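Local coordinates for TIR-like domain-containing protein (Prevotella corporis, PDB 7EBD) that belongs to the prokaryotic STING family and holds the ligand C2E in a pocket shared by the two subunits of its dimer, at residues A[10-13]-A[14-18]; A[23-27]-A[28-32]; A[32-36]-A[37-41]; A[59-62]-A[63-67]. All coordinates share one frame; numbering follows the deposited sequence.

Contact 1: residues A[10-13]-A[14-18]; sequences IAIS and YFEGF. With C2E (9,9'-[(2R,3R,3aS,5S,7aR,9R,10R,10aS,12S,14aR)-3,5,10,12-tetrahydroxy-5,12-dioxidooctahydro-2H,7H-difuro[3,2-d:3',2'-j][1,3,7,9,2,8]tetraoxadiphosphacyclododecine-2,9-diyl]bis(2-amino-1,9-dihydro-6H-purin-6-one)), chain E.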
# COMPACT_ATOMS: atom_id res chain seq x y z
N ILE A 10 -0.93 9.12 -4.42
CA ILE A 10 -1.16 8.35 -3.20
C ILE A 10 -2.63 7.98 -3.07
O ILE A 10 -2.97 6.84 -2.74
CB ILE A 10 -0.65 9.13 -1.98
CG1 ILE A 10 0.88 9.18 -1.96
CG2 ILE A 10 -1.18 8.51 -0.69
CD1 ILE A 10 1.53 7.83 -1.81
N ALA A 11 -3.52 8.94 -3.34
CA ALA A 11 -4.95 8.66 -3.27
C ALA A 11 -5.36 7.63 -4.31
O ALA A 11 -6.17 6.74 -4.02
CB ALA A 11 -5.74 9.96 -3.45
N ILE A 12 -4.81 7.72 -5.52
CA ILE A 12 -5.16 6.76 -6.56
C ILE A 12 -4.69 5.36 -6.17
O ILE A 12 -5.43 4.38 -6.34
CB ILE A 12 -4.57 7.19 -7.92
CG1 ILE A 12 -5.13 8.55 -8.34
CG2 ILE A 12 -4.89 6.16 -8.98
CD1 ILE A 12 -4.53 9.08 -9.63
N SER A 13 -3.47 5.24 -5.66
CA SER A 13 -2.96 3.94 -5.25
C SER A 13 -3.77 3.37 -4.09
O SER A 13 -4.09 2.18 -4.07
CB SER A 13 -1.49 4.04 -4.86
OG SER A 13 -0.67 4.24 -6.00
N TYR A 14 -4.14 4.22 -3.13
CA TYR A 14 -4.95 3.77 -2.00
C TYR A 14 -6.33 3.31 -2.45
O TYR A 14 -6.85 2.30 -1.95
CB TYR A 14 -5.06 4.90 -0.97
CG TYR A 14 -5.87 4.58 0.26
CD1 TYR A 14 -5.49 3.56 1.12
CD2 TYR A 14 -7.01 5.31 0.57
CE1 TYR A 14 -6.23 3.26 2.25
CE2 TYR A 14 -7.75 5.02 1.70
CZ TYR A 14 -7.36 3.99 2.53
OH TYR A 14 -8.10 3.70 3.66
N PHE A 15 -6.92 4.01 -3.41
CA PHE A 15 -8.24 3.62 -3.91
C PHE A 15 -8.17 2.32 -4.70
O PHE A 15 -9.01 1.43 -4.52
CB PHE A 15 -8.82 4.74 -4.77
CG PHE A 15 -10.14 4.41 -5.41
CD1 PHE A 15 -11.32 4.56 -4.71
CD2 PHE A 15 -10.19 3.94 -6.71
CE1 PHE A 15 -12.54 4.25 -5.30
CE2 PHE A 15 -11.40 3.62 -7.31
CZ PHE A 15 -12.57 3.78 -6.60
N GLU A 16 -7.16 2.18 -5.57
CA GLU A 16 -7.06 0.99 -6.41
C GLU A 16 -6.69 -0.24 -5.60
O GLU A 16 -7.14 -1.35 -5.90
CB GLU A 16 -6.04 1.22 -7.53
CG GLU A 16 -6.48 2.23 -8.58
CD GLU A 16 -7.76 1.82 -9.29
OE1 GLU A 16 -8.66 2.67 -9.43
OE2 GLU A 16 -7.86 0.64 -9.70
N GLY A 17 -5.85 -0.08 -4.57
CA GLY A 17 -5.35 -1.20 -3.81
C GLY A 17 -6.12 -1.56 -2.56
O GLY A 17 -5.76 -2.54 -1.90
N PHE A 18 -7.16 -0.81 -2.20
CA PHE A 18 -7.87 -1.11 -0.96
C PHE A 18 -9.34 -0.70 -1.00
O PHE A 18 -10.23 -1.54 -0.85
CB PHE A 18 -7.18 -0.44 0.23
CG PHE A 18 -7.95 -0.54 1.51
CD1 PHE A 18 -8.02 -1.75 2.19
CD2 PHE A 18 -8.61 0.56 2.03
CE1 PHE A 18 -8.74 -1.85 3.37
CE2 PHE A 18 -9.32 0.47 3.21
CZ PHE A 18 -9.39 -0.74 3.88
P1 C2E E . -0.76 -1.25 -2.40
O2P C2E E . -1.02 -2.72 -2.65
O1P C2E E . -1.19 -0.56 -3.67
O5' C2E E . -1.73 -0.59 -1.25
C5' C2E E . -1.82 0.80 -1.21
C4' C2E E . -2.39 1.23 0.17
O4' C2E E . -3.60 0.76 0.31
C3' C2E E . -1.57 0.61 1.31
O3' C2E E . -0.57 1.44 1.66
C2' C2E E . -2.62 0.49 2.44
O2' C2E E . -2.77 1.80 3.14
C1' C2E E . -3.74 0.21 1.82
N9 C2E E . -3.95 -1.21 1.82
C8 C2E E . -3.58 -2.02 0.81
N7 C2E E . -3.96 -3.25 1.21
C5 C2E E . -4.54 -3.17 2.41
C6 C2E E . -5.16 -4.22 3.34
O6 C2E E . -5.17 -5.36 3.03
N1 C2E E . -5.71 -3.83 4.60
C2 C2E E . -5.69 -2.44 5.00
N2 C2E E . -6.25 -2.04 6.27
N3 C2E E . -5.10 -1.44 4.11
C4 C2E E . -4.53 -1.86 2.81
P11 C2E E . 0.62 0.69 2.55
O21 C2E E . 0.20 0.14 3.89
O11 C2E E . 1.63 1.77 2.86
O5A C2E E . 1.36 -0.37 1.53
C5A C2E E . 2.14 0.30 0.58
C4A C2E E . 2.67 -0.66 -0.41
O4A C2E E . 3.47 -1.52 0.18
C3A C2E E . 1.43 -1.58 -1.07
O3A C2E E . 0.84 -0.86 -2.24
C2A C2E E . 1.96 -2.62 -1.43
O2A C2E E . 2.61 -2.46 -2.78
C1A C2E E . 3.10 -2.89 -0.32
N91 C2E E . 2.61 -3.62 0.65
C81 C2E E . 2.10 -3.26 1.85
N71 C2E E . 1.74 -4.39 2.48
C51 C2E E . 2.04 -5.41 1.69
C61 C2E E . 1.86 -6.92 1.88
O61 C2E E . 1.39 -7.34 2.87
N11 C2E E . 2.27 -7.82 0.85
C21 C2E E . 2.85 -7.31 -0.37
N21 C2E E . 3.27 -8.22 -1.42
N31 C2E E . 3.01 -5.87 -0.54
C41 C2E E . 2.59 -4.94 0.54
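The Tyr14 ring meets the ligand C2E with its edge: the sugar atom C4' lies in the ring plane and O4' close to it, the CD1 of Tyr14 being 3.5 Å from O4' of C2E. Phe18 behaves differently and lays one ring face against a guanine, with N3 of C2E over the face and CE1 of Phe18 3.5 Å from C2 of C2E. Phe15 has the carboxylate oxygen OE1 of Glu16 at its edge.

Tyr14 is placed by its first torsion (chi1 180°), which sets CG opposite the backbone N and brings the CD1 edge to the sugar, while the hydroxyl, at the far end of the ring, is hydrogen-bonded to Asp99. The backbone carries i to i+4 bonds from Ile10 to Gly17, with a wider pi-type turn at 15-18. The carbonyl of Ile10 receives Tyr14 N at 2.9 Å, Ala11 O and Ile12 O take Phe15 N and Glu16 N in the same manner, and Gly17 N reaches Ser13 O at 2.9 Å. Gly17 O lies 3.5 Å from C8 of C2E. The back of the helix packs on Phe137 and Val140 of helix 124-146.

Ser13 OG is hydrogen-bonded to Ile103 O of the second subunit, and Glu16 forms a salt bridge with Lys109 of that subunit. One short run of helix 6-28 therefore serves both the dimer interface and the C2E pocket of this STING domain.

Contact 2: residues A[23-27]-A[28-32]; sequences AEWIV and TEMPT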
# COMPACT_ATOMS: atom_id res chain seq x y z
N ALA A 23 -14.99 -1.95 -0.89
CA ALA A 23 -16.37 -1.62 -1.22
C ALA A 23 -17.02 -2.74 -2.03
O ALA A 23 -18.19 -3.08 -1.80
CB ALA A 23 -16.42 -0.30 -1.99
N GLU A 24 -16.28 -3.32 -2.98
CA GLU A 24 -16.83 -4.42 -3.76
C GLU A 24 -17.14 -5.62 -2.87
O GLU A 24 -18.17 -6.28 -3.05
CB GLU A 24 -15.86 -4.82 -4.87
CG GLU A 24 -16.41 -5.88 -5.80
CD GLU A 24 -15.44 -6.23 -6.92
OE1 GLU A 24 -15.49 -7.39 -7.39
OE2 GLU A 24 -14.64 -5.36 -7.31
N TRP A 25 -16.27 -5.91 -1.90
CA TRP A 25 -16.55 -7.00 -0.98
C TRP A 25 -17.78 -6.71 -0.13
O TRP A 25 -18.61 -7.60 0.10
CB TRP A 25 -15.33 -7.26 -0.09
CG TRP A 25 -15.54 -8.36 0.90
CD1 TRP A 25 -15.24 -9.68 0.74
CD2 TRP A 25 -16.11 -8.23 2.22
NE1 TRP A 25 -15.58 -10.38 1.87
CE2 TRP A 25 -16.12 -9.52 2.79
CE3 TRP A 25 -16.61 -7.16 2.96
CZ2 TRP A 25 -16.60 -9.76 4.07
CZ3 TRP A 25 -17.09 -7.40 4.23
CH2 TRP A 25 -17.09 -8.69 4.78
N ILE A 26 -17.91 -5.47 0.35
CA ILE A 26 -19.06 -5.11 1.17
C ILE A 26 -20.35 -5.28 0.38
O ILE A 26 -21.35 -5.79 0.90
CB ILE A 26 -18.91 -3.67 1.70
CG1 ILE A 26 -17.81 -3.61 2.76
CG2 ILE A 26 -20.23 -3.16 2.26
CD1 ILE A 26 -17.55 -2.20 3.28
N VAL A 27 -20.34 -4.88 -0.89
CA VAL A 27 -21.58 -4.89 -1.67
C VAL A 27 -21.92 -6.30 -2.15
O VAL A 27 -23.07 -6.74 -2.04
CB VAL A 27 -21.48 -3.90 -2.84
CG1 VAL A 27 -22.68 -4.06 -3.76
CG2 VAL A 27 -21.41 -2.47 -2.32
N THR A 28 -20.94 -7.03 -2.68
CA THR A 28 -21.23 -8.26 -3.41
C THR A 28 -20.91 -9.54 -2.65
O THR A 28 -21.37 -10.61 -3.07
CB THR A 28 -20.47 -8.28 -4.75
OG1 THR A 28 -19.06 -8.42 -4.51
CG2 THR A 28 -20.71 -6.98 -5.51
N GLU A 29 -20.13 -9.48 -1.57
CA GLU A 29 -19.70 -10.69 -0.88
C GLU A 29 -20.10 -10.74 0.59
O GLU A 29 -20.38 -11.83 1.09
CB GLU A 29 -18.17 -10.85 -0.97
CG GLU A 29 -17.67 -11.20 -2.36
CD GLU A 29 -16.16 -11.33 -2.42
OE1 GLU A 29 -15.46 -10.30 -2.29
OE2 GLU A 29 -15.67 -12.47 -2.58
N MSE A 30 -20.14 -9.61 1.28
CA MSE A 30 -20.48 -9.58 2.70
C MSE A 30 -21.85 -10.17 3.06
O MSE A 30 -21.95 -10.91 4.04
CB MSE A 30 -20.38 -8.15 3.23
CG MSE A 30 -20.60 -8.04 4.72
SE MSE A 30 -20.98 -6.22 5.25
CE MSE A 30 -22.53 -5.89 4.11
N PRO A 31 -22.92 -9.85 2.31
CA PRO A 31 -24.24 -10.43 2.63
C PRO A 31 -24.27 -11.94 2.57
O PRO A 31 -25.23 -12.54 3.09
CB PRO A 31 -25.16 -9.81 1.57
CG PRO A 31 -24.49 -8.56 1.18
CD PRO A 31 -23.03 -8.87 1.21
N THR A 32 -23.27 -12.59 1.97
CA THR A 32 -23.22 -14.04 1.89
C THR A 32 -22.05 -14.62 2.67
O THR A 32 -21.76 -15.81 2.55
CB THR A 32 -23.13 -14.48 0.42
OG1 THR A 32 -21.84 -14.13 -0.11
CG2 THR A 32 -24.19 -13.78 -0.40
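Glu24 O is gripped twice by Thr28, by OG1 of Thr28 at 2.7 Å and by N of Thr28 at 2.9 Å, the two donors arriving from opposite faces of the carbonyl plane. The hydroxyl lies well above that plane, 40° out of it, while the amide is tilted by a smaller amount. With chi1 at 69°, OG1 of Thr28 sits between its own backbone N and carbonyl carbon, and from there it turns back onto the helix.

Trp25 O is doubly used as well, by Glu29 N at 2.9 Å and by Met30 N at 2.8 Å, so the chain passes from an i+4 to an i+5 bond where helix 6-28 ends. Glu29 and selenomethionine Met30 then lay their CB atoms over one face of the indole in CH-pi contacts, and a short 3-10 segment, 30-32, follows. CB of Met30 is 3.8 Å from the centroid of the six-membered ring of Trp25; CB of Glu29 covers the five-membered ring. The selenium of Met30 is oblique to the Trp25 ring, in a Met-aromatic contact. Leu95 packs against both Trp25 and Met30.

OE1 of Glu29 comes within 3.1 Å of CD1 of Trp25, its carboxylate plane turned 68° from the ring. Glu24 OE1 and Glu29 OE1 are 5.9 Å apart, not in contact. The nearby helix C terminus would perhaps slightly favour protonation of Glu29, while four donors are shared by the two carbonyls of Glu24 and Trp25.

Contact 3: residues A[32-36]-A[37-41]; sequences TTEID and GKTYT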
# COMPACT_ATOMS: atom_id res chain seq x y z
N THR A 32 -23.27 -12.59 1.97
CA THR A 32 -23.22 -14.04 1.89
C THR A 32 -22.05 -14.62 2.67
O THR A 32 -21.76 -15.81 2.55
CB THR A 32 -23.13 -14.48 0.42
OG1 THR A 32 -21.84 -14.13 -0.11
CG2 THR A 32 -24.19 -13.78 -0.40
N THR A 33 -21.38 -13.81 3.49
CA THR A 33 -20.22 -14.24 4.26
C THR A 33 -20.53 -14.13 5.74
O THR A 33 -21.07 -13.12 6.20
CB THR A 33 -18.98 -13.41 3.92
OG1 THR A 33 -18.70 -13.50 2.52
CG2 THR A 33 -17.77 -13.90 4.70
N GLU A 34 -20.17 -15.18 6.49
CA GLU A 34 -20.36 -15.21 7.93
C GLU A 34 -19.10 -14.69 8.62
O GLU A 34 -18.02 -15.26 8.44
CB GLU A 34 -20.69 -16.63 8.39
CG GLU A 34 -22.17 -16.91 8.54
CD GLU A 34 -22.47 -18.39 8.68
OE1 GLU A 34 -21.54 -19.16 8.99
OE2 GLU A 34 -23.64 -18.78 8.47
N ILE A 35 -19.24 -13.63 9.40
CA ILE A 35 -18.13 -13.02 10.12
C ILE A 35 -18.32 -13.34 11.60
O ILE A 35 -19.15 -12.72 12.27
CB ILE A 35 -18.04 -11.51 9.87
CG1 ILE A 35 -17.70 -11.24 8.40
CG2 ILE A 35 -16.99 -10.89 10.77
CD1 ILE A 35 -17.40 -9.80 8.11
N ASP A 36 -17.54 -14.30 12.10
CA ASP A 36 -17.59 -14.72 13.50
C ASP A 36 -19.02 -15.05 13.93
O ASP A 36 -19.48 -14.65 15.00
CB ASP A 36 -16.97 -13.67 14.41
CG ASP A 36 -15.48 -13.51 14.18
OD1 ASP A 36 -14.95 -14.15 13.25
OD2 ASP A 36 -14.84 -12.74 14.94
N GLY A 37 -19.73 -15.79 13.08
CA GLY A 37 -21.05 -16.27 13.39
C GLY A 37 -22.18 -15.43 12.84
O GLY A 37 -23.29 -15.96 12.64
N LYS A 38 -21.95 -14.15 12.58
CA LYS A 38 -23.01 -13.25 12.16
C LYS A 38 -23.00 -13.05 10.65
O LYS A 38 -21.96 -13.17 9.99
CB LYS A 38 -22.86 -11.89 12.84
CG LYS A 38 -23.88 -11.63 13.94
CD LYS A 38 -24.18 -10.14 14.08
CE LYS A 38 -25.16 -9.67 13.01
NZ LYS A 38 -25.49 -8.23 13.17
N THR A 39 -24.17 -12.72 10.11
CA THR A 39 -24.35 -12.40 8.70
C THR A 39 -24.92 -11.00 8.61
O THR A 39 -26.03 -10.74 9.09
CB THR A 39 -25.27 -13.41 8.01
OG1 THR A 39 -24.62 -14.69 7.95
CG2 THR A 39 -25.60 -12.95 6.60
N TYR A 40 -24.17 -10.09 7.99
CA TYR A 40 -24.56 -8.69 7.92
C TYR A 40 -25.23 -8.38 6.58
O TYR A 40 -24.79 -8.85 5.53
CB TYR A 40 -23.34 -7.78 8.11
CG TYR A 40 -22.72 -7.89 9.48
CD1 TYR A 40 -23.17 -7.09 10.52
CD2 TYR A 40 -21.69 -8.79 9.73
CE1 TYR A 40 -22.61 -7.18 11.78
CE2 TYR A 40 -21.13 -8.88 10.99
CZ TYR A 40 -21.59 -8.08 12.01
OH TYR A 40 -21.04 -8.17 13.26
N THR A 41 -26.29 -7.58 6.64
CA THR A 41 -26.98 -7.12 5.44
C THR A 41 -26.53 -5.73 5.01
O THR A 41 -26.79 -5.34 3.87
CB THR A 41 -28.50 -7.10 5.67
OG1 THR A 41 -28.80 -6.34 6.85
CG2 THR A 41 -29.02 -8.52 5.84
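Ile35 and Lys38 are brought face to face by the positive phi angles of the two residues between them, Asp36 (phi 51°) and Gly37 (phi 97°), the hallmark of a type I' beta turn closing a tight two-residue hairpin. The backbone at Gly37 calls for glycine, since a CB there would run into the carbonyl O of Asp36.

Ile35 and Lys38 form the antiparallel hydrogen-bonded pair. Ile35 N donates to Lys38 O at 2.8 Å, in the carbonyl plane; the return bond from Lys38 N to Ile35 O is longer, 3.2 Å, and its donor stands 64° above the carbonyl plane. Lys38 O also receives a CA-H...O contact from CA of Glu34, which lies 3.3 Å away.

The side of the hairpin that bears Ile35 and Lys38 is completed by Tyr40. The chain of Lys38 bends at its third torsion and puts CE over one face of the Tyr40 ring, while CB of Ile35 lies at the edge of that ring. Leu95 of strand 94-99 touches both Ile35 and Tyr40, seating this otherwise exposed hairpin on the main sheet. On the side that carries Glu34 and Thr39, the two side chains cross at a slant, with CG of Glu34 3.4 Å from OG1 of Thr39.

Contact 4: residues A[59-62]-A[63-67]; sequences KSAM and LFYKK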
# COMPACT_ATOMS: atom_id res chain seq x y z
N LYS A 59 1.22 3.94 14.37
CA LYS A 59 0.90 4.08 15.79
C LYS A 59 -0.42 4.82 15.99
O LYS A 59 -1.24 4.44 16.83
CB LYS A 59 2.04 4.79 16.52
CG LYS A 59 3.34 4.00 16.53
CD LYS A 59 4.44 4.74 17.28
CE LYS A 59 5.57 3.80 17.66
NZ LYS A 59 6.77 4.53 18.16
N SER A 60 -0.64 5.89 15.22
CA SER A 60 -1.93 6.59 15.29
C SER A 60 -3.07 5.66 14.90
O SER A 60 -4.14 5.70 15.50
CB SER A 60 -1.90 7.83 14.40
OG SER A 60 -0.84 8.69 14.75
N ALA A 61 -2.84 4.81 13.89
CA ALA A 61 -3.88 3.88 13.47
C ALA A 61 -4.18 2.86 14.56
O ALA A 61 -5.35 2.57 14.84
CB ALA A 61 -3.46 3.18 12.18
N MSE A 62 -3.14 2.30 15.18
CA MSE A 62 -3.33 1.34 16.26
C MSE A 62 -4.08 1.96 17.44
O MSE A 62 -4.99 1.35 18.00
CB MSE A 62 -1.98 0.78 16.73
CG MSE A 62 -1.41 -0.31 15.84
SE MSE A 62 0.29 -1.03 16.47
CE MSE A 62 1.44 0.48 16.05
N LEU A 63 -3.68 3.18 17.80
CA LEU A 63 -4.34 3.88 18.90
C LEU A 63 -5.80 4.15 18.58
O LEU A 63 -6.68 3.96 19.43
CB LEU A 63 -3.60 5.18 19.21
CG LEU A 63 -3.88 5.82 20.57
CD1 LEU A 63 -3.52 4.88 21.71
CD2 LEU A 63 -3.13 7.14 20.69
N PHE A 64 -6.09 4.60 17.36
CA PHE A 64 -7.47 4.87 16.97
C PHE A 64 -8.30 3.59 16.96
O PHE A 64 -9.46 3.59 17.38
CB PHE A 64 -7.51 5.55 15.60
CG PHE A 64 -8.89 5.69 15.03
CD1 PHE A 64 -9.74 6.70 15.48
CD2 PHE A 64 -9.35 4.83 14.05
CE1 PHE A 64 -11.01 6.84 14.95
CE2 PHE A 64 -10.62 4.97 13.52
CZ PHE A 64 -11.45 5.97 13.97
N TYR A 65 -7.72 2.49 16.48
CA TYR A 65 -8.44 1.22 16.44
C TYR A 65 -8.74 0.71 17.85
O TYR A 65 -9.83 0.19 18.10
CB TYR A 65 -7.66 0.17 15.65
CG TYR A 65 -7.40 0.54 14.21
CD1 TYR A 65 -8.19 1.47 13.55
CD2 TYR A 65 -6.37 -0.07 13.49
CE1 TYR A 65 -7.95 1.81 12.23
CE2 TYR A 65 -6.13 0.26 12.17
CZ TYR A 65 -6.92 1.19 11.55
OH TYR A 65 -6.68 1.52 10.23
N LYS A 66 -7.78 0.86 18.77
CA LYS A 66 -8.03 0.38 20.13
C LYS A 66 -9.02 1.28 20.86
O LYS A 66 -9.85 0.80 21.64
CB LYS A 66 -6.70 0.28 20.89
CG LYS A 66 -6.80 -0.36 22.28
CD LYS A 66 -7.07 0.65 23.39
CE LYS A 66 -5.82 1.44 23.74
NZ LYS A 66 -6.15 2.80 24.24
N LYS A 67 -8.96 2.59 20.61
CA LYS A 67 -9.89 3.51 21.27
C LYS A 67 -11.31 3.39 20.73
O LYS A 67 -12.25 3.87 21.39
CB LYS A 67 -9.40 4.95 21.13
CG LYS A 67 -8.14 5.26 21.92
CD LYS A 67 -7.81 6.75 21.86
CE LYS A 67 -6.66 7.11 22.79
NZ LYS A 67 -6.37 8.57 22.76
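Ala61, selenomethionine Met62 and Leu63 lie at the middle of this helical turn, each tied by backbone bonds to the next or preceding turn. The carbonyl of Ala61 meets Tyr65 twice: Tyr65 N donates to Ala61 O at 2.9 Å, and the Tyr65 ring swings round so that this same oxygen stands 2.9 Å above one ring face, offset toward the rim. That pose comes from a CG set beside the backbone N (chi1 -61°) and a small second torsion of -22°, which tilt the ring back over the Ala61 carbonyl while its hydroxyl points away from the helix. The methyl of Ala61 then meets the ring farther out, its CB 4.0 Å from CE2 of Tyr65.

Met62 O accepts Lys66 N at 2.9 Å. Leu63 N returns to Lys59 O at the same distance, and CB of Leu63 packs 3.4 Å from that carbonyl oxygen. Their side chains, with those of Lys59 and Lys66, form the exposed side of the helix.

On the side facing the rest of the domain, Ser60 OG is hydrogen-bonded to Asp54, and the Tyr65 hydroxyl oxygen accepts a hydrogen bond from Met100 N. Phe64 and Tyr65 rest on Tyr98 and Asp99, joining helix 57-67 to strand 94-99.

Overall arrangement
Contacts 1 and 2 lie in series on helix 6-28, their centres about 19 Å apart: contact 1 at the C2E pocket, contact 2 where the helix ends. Contacts 2 and 3 share Thr32 and touch directly, CH2 of Trp25 lying 3.5 Å from CD1 of Ile35, so the helix end and the hairpin form one packed unit. This unit stands away from the ligand, with the Trp25 side chain about 11 Å and the Ile35 side chain about 14 Å from C2E. Contact 4 approaches the ligand separately, the side chain of Tyr65 being about 5 Å from the bound C2E. Contacts 1 and 4 do not touch, but Tyr14 and Tyr65 both meet Asp99, a pocket residue hydrogen-bonded to C2E.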